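Local coordinates for dihydrofolate reductase (PDB 3VCO), which catalyses the NADPH-dependent reduction of 7,8-dihydrofolate to 5,6,7,8-tetrahydrofolate, a key step in folate metabolism and in the supply of DNA precursors, at residues 102-107 and 113-118. Sequence-based numbering, arbitrary orientation.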
ATOM      1  N   PHE A 102      -5.795 -16.838   8.955  1.00 39.05           N
ATOM      2  CA  PHE A 102      -6.627 -15.769   8.416  1.00 37.35           C
ATOM      3  C   PHE A 102      -5.915 -14.870   7.416  1.00 43.49           C
ATOM      4  O   PHE A 102      -6.523 -13.971   6.854  1.00 52.48           O
ATOM      5  CB  PHE A 102      -7.369 -15.016   9.532  1.00 37.63           C
ATOM      6  CG  PHE A 102      -8.357 -15.890  10.290  1.00 45.75           C
ATOM      7  CD1 PHE A 102      -9.641 -16.073   9.813  1.00 46.69           C
ATOM      8  CD2 PHE A 102      -7.977 -16.561  11.437  1.00 47.52           C
ATOM      9  CE1 PHE A 102     -10.525 -16.857  10.463  1.00 46.03           C
ATOM     10  CE2 PHE A 102      -8.868 -17.381  12.109  1.00 55.06           C
ATOM     11  CZ  PHE A 102     -10.145 -17.528  11.620  1.00 54.52           C
ATOM     12  N   VAL A 103      -4.635 -15.128   7.167  1.00 38.08           N
ATOM     13  CA  VAL A 103      -3.974 -14.465   6.064  1.00 37.64           C
ATOM     14  C   VAL A 103      -4.365 -15.217   4.781  1.00 37.54           C
ATOM     15  O   VAL A 103      -4.290 -16.427   4.730  1.00 37.45           O
ATOM     16  CB  VAL A 103      -2.447 -14.434   6.244  1.00 36.12           C
ATOM     17  CG1 VAL A 103      -1.767 -13.872   4.973  1.00 30.75           C
ATOM     18  CG2 VAL A 103      -2.063 -13.597   7.517  1.00 33.32           C
ATOM     19  N   GLN A 104      -4.790 -14.511   3.757  1.00 32.57           N
ATOM     20  CA  GLN A 104      -5.181 -15.170   2.491  1.00 38.29           C
ATOM     21  C   GLN A 104      -4.055 -15.140   1.458  1.00 34.07           C
ATOM     22  O   GLN A 104      -3.365 -14.144   1.302  1.00 33.16           O
ATOM     23  CB  GLN A 104      -6.404 -14.490   1.872  1.00 33.24           C
ATOM     24  CG  GLN A 104      -7.562 -14.247   2.870  1.00 34.48           C
ATOM     25  CD  GLN A 104      -8.206 -15.547   3.309  1.00 38.29           C
ATOM     26  OE1 GLN A 104      -8.550 -16.378   2.482  1.00 42.89           O
ATOM     27  NE2 GLN A 104      -8.319 -15.748   4.617  1.00 43.80           N
ATOM     28  N   VAL A 105      -3.865 -16.251   0.769  1.00 30.95           N
ATOM     29  CA  VAL A 105      -2.872 -16.324  -0.289  1.00 30.33           C
ATOM     30  C   VAL A 105      -3.585 -16.658  -1.575  1.00 33.74           C
ATOM     31  O   VAL A 105      -4.337 -17.619  -1.585  1.00 33.35           O
ATOM     32  CB  VAL A 105      -1.877 -17.449   0.007  1.00 34.19           C
ATOM     33  CG1 VAL A 105      -0.895 -17.593  -1.144  1.00 34.19           C
ATOM     34  CG2 VAL A 105      -1.161 -17.186   1.371  1.00 30.31           C
ATOM     35  N   VAL A 106      -3.415 -15.847  -2.627  1.00 29.14           N
ATOM     36  CA  VAL A 106      -4.086 -16.080  -3.908  1.00 32.11           C
ATOM     37  C   VAL A 106      -3.068 -15.879  -5.044  1.00 34.97           C
ATOM     38  O   VAL A 106      -2.050 -15.235  -4.838  1.00 35.71           O
ATOM     39  CB  VAL A 106      -5.280 -15.115  -4.095  1.00 31.95           C
ATOM     40  CG1 VAL A 106      -6.310 -15.265  -2.941  1.00 29.47           C
ATOM     41  CG2 VAL A 106      -4.780 -13.680  -4.164  1.00 27.00           C
ATOM     42  N   PRO A 107      -3.299 -16.487  -6.229  1.00 34.55           N
ATOM     43  CA  PRO A 107      -2.248 -16.445  -7.253  1.00 38.67           C
ATOM     44  C   PRO A 107      -2.169 -15.125  -8.012  1.00 43.55           C
ATOM     45  O   PRO A 107      -1.158 -14.883  -8.695  1.00 43.03           O
ATOM     46  CB  PRO A 107      -2.660 -17.554  -8.230  1.00 43.03           C
ATOM     47  CG  PRO A 107      -4.142 -17.659  -8.062  1.00 41.81           C
ATOM     48  CD  PRO A 107      -4.418 -17.365  -6.615  1.00 39.70           C
ATOM     49  N   ILE A 113      -9.152  -9.558  -5.671  1.00 30.03           N
ATOM     50  CA  ILE A 113     -10.386  -8.749  -5.773  1.00 31.70           C
ATOM     51  C   ILE A 113     -11.645  -9.613  -5.772  1.00 38.63           C
ATOM     52  O   ILE A 113     -12.636  -9.299  -5.093  1.00 41.24           O
ATOM     53  CB  ILE A 113     -10.354  -7.811  -6.981  1.00 33.81           C
ATOM     54  CG1 ILE A 113      -9.157  -6.872  -6.862  1.00 40.93           C
ATOM     55  CG2 ILE A 113     -11.642  -6.993  -7.102  1.00 33.77           C
ATOM     56  CD1 ILE A 113      -9.099  -6.128  -5.530  1.00 45.80           C
ATOM     57  N   ASP A 114     -11.611 -10.720  -6.499  1.00 36.35           N
ATOM     58  CA  ASP A 114     -12.741 -11.655  -6.459  1.00 34.04           C
ATOM     59  C   ASP A 114     -13.002 -12.173  -5.060  1.00 28.07           C
ATOM     60  O   ASP A 114     -14.151 -12.333  -4.632  1.00 33.71           O
ATOM     61  CB  ASP A 114     -12.469 -12.827  -7.386  1.00 42.50           C
ATOM     62  CG  ASP A 114     -12.416 -12.412  -8.863  1.00 62.53           C
ATOM     63  OD1 ASP A 114     -12.752 -11.244  -9.200  1.00 65.87           O
ATOM     64  OD2 ASP A 114     -12.031 -13.266  -9.688  1.00 70.70           O
ATOM     65  N   LEU A 115     -11.920 -12.485  -4.359  1.00 32.01           N
ATOM     66  CA  LEU A 115     -12.008 -12.979  -2.993  1.00 35.08           C
ATOM     67  C   LEU A 115     -12.672 -11.935  -2.074  1.00 34.18           C
ATOM     68  O   LEU A 115     -13.527 -12.278  -1.279  1.00 34.10           O
ATOM     69  CB  LEU A 115     -10.608 -13.328  -2.478  1.00 36.83           C
ATOM     70  CG  LEU A 115     -10.503 -13.849  -1.042  1.00 43.36           C
ATOM     71  CD1 LEU A 115     -11.508 -15.000  -0.837  1.00 52.42           C
ATOM     72  CD2 LEU A 115      -9.112 -14.319  -0.775  1.00 38.42           C
ATOM     73  N   LEU A 116     -12.271 -10.674  -2.202  1.00 31.83           N
ATOM     74  CA  LEU A 116     -12.884  -9.574  -1.439  1.00 31.70           C
ATOM     75  C   LEU A 116     -14.337  -9.290  -1.790  1.00 36.85           C
ATOM     76  O   LEU A 116     -15.117  -8.775  -0.970  1.00 37.33           O
ATOM     77  CB  LEU A 116     -12.070  -8.303  -1.642  1.00 31.84           C
ATOM     78  CG  LEU A 116     -10.685  -8.435  -1.004  1.00 35.62           C
ATOM     79  CD1 LEU A 116      -9.862  -7.233  -1.303  1.00 31.01           C
ATOM     80  CD2 LEU A 116     -10.819  -8.652   0.494  1.00 34.03           C
ATOM     81  N   TYR A 117     -14.719  -9.605  -3.015  1.00 33.56           N
ATOM     82  CA  TYR A 117     -16.138  -9.607  -3.317  1.00 36.74           C
ATOM     83  C   TYR A 117     -16.840 -10.976  -3.112  1.00 46.39           C
ATOM     84  O   TYR A 117     -18.028 -11.122  -3.406  1.00 48.89           O
ATOM     85  CB  TYR A 117     -16.395  -9.081  -4.718  1.00 42.96           C
ATOM     86  CG  TYR A 117     -16.234  -7.565  -4.891  1.00 49.01           C
ATOM     87  CD1 TYR A 117     -17.302  -6.690  -4.665  1.00 56.53           C
ATOM     88  CD2 TYR A 117     -15.033  -7.024  -5.317  1.00 49.45           C
ATOM     89  CE1 TYR A 117     -17.158  -5.304  -4.853  1.00 58.85           C
ATOM     90  CE2 TYR A 117     -14.872  -5.658  -5.518  1.00 55.17           C
ATOM     91  CZ  TYR A 117     -15.936  -4.793  -5.290  1.00 58.66           C
ATOM     92  OH  TYR A 117     -15.746  -3.428  -5.494  1.00 51.81           O
ATOM     93  N   ASN A 118     -16.141 -11.995  -2.638  1.00 44.67           N
ATOM     94  CA  ASN A 118     -16.889 -13.239  -2.399  1.00 48.02           C
ATOM     95  C   ASN A 118     -17.536 -13.268  -1.011  1.00 46.20           C
ATOM     96  O   ASN A 118     -17.236 -12.418  -0.142  1.00 48.61           O
ATOM     97  CB  ASN A 118     -16.095 -14.524  -2.740  1.00 54.63           C
ATOM     98  CG  ASN A 118     -15.195 -15.014  -1.613  1.00 68.78           C
ATOM     99  OD1 ASN A 118     -15.146 -14.457  -0.515  1.00 73.05           O
ATOM    100  ND2 ASN A 118     -14.466 -16.087  -1.896  1.00 76.96           N
TER
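A single methyl group, CD2 of L115, makes every close approach between the helix ending at L116 and the strand 104-106. It meets CG1 of V106 at 3.7 Å and, two residues back along the strand, CB of Q104 at 3.8 Å, so it sits between two side chains on the same strand face. L115 reaches across because its CG stands anti to the backbone N (chi1 179°). V106 is the buried end, enclosed also by A111 and A112 of the same helix and I90 on the neighbouring strand. The Q104 end touches as closely but is partly exposed, with F121 also against Q104. Its chain crosses that of L115 at about a right angle, and the bend at chi2 (-69°) folds the amide so that OE1 lies 3.9 Å from CD2 of L115 while NE2 gives a weak hydrogen bond to O of F102 (3.4 Å). No hydrogen bond joins the two segments, and they bury just 111 Å² between them. L116 packs on I90 of strand 88-92 and on V128 of strand 125-130. Strand 104-106, helix 109-116 and strand 125-130 form a beta-alpha-beta crossover, with strands 88-92 and 64-70 between its two strands, in the α/β fold of dihydrofolate reductases.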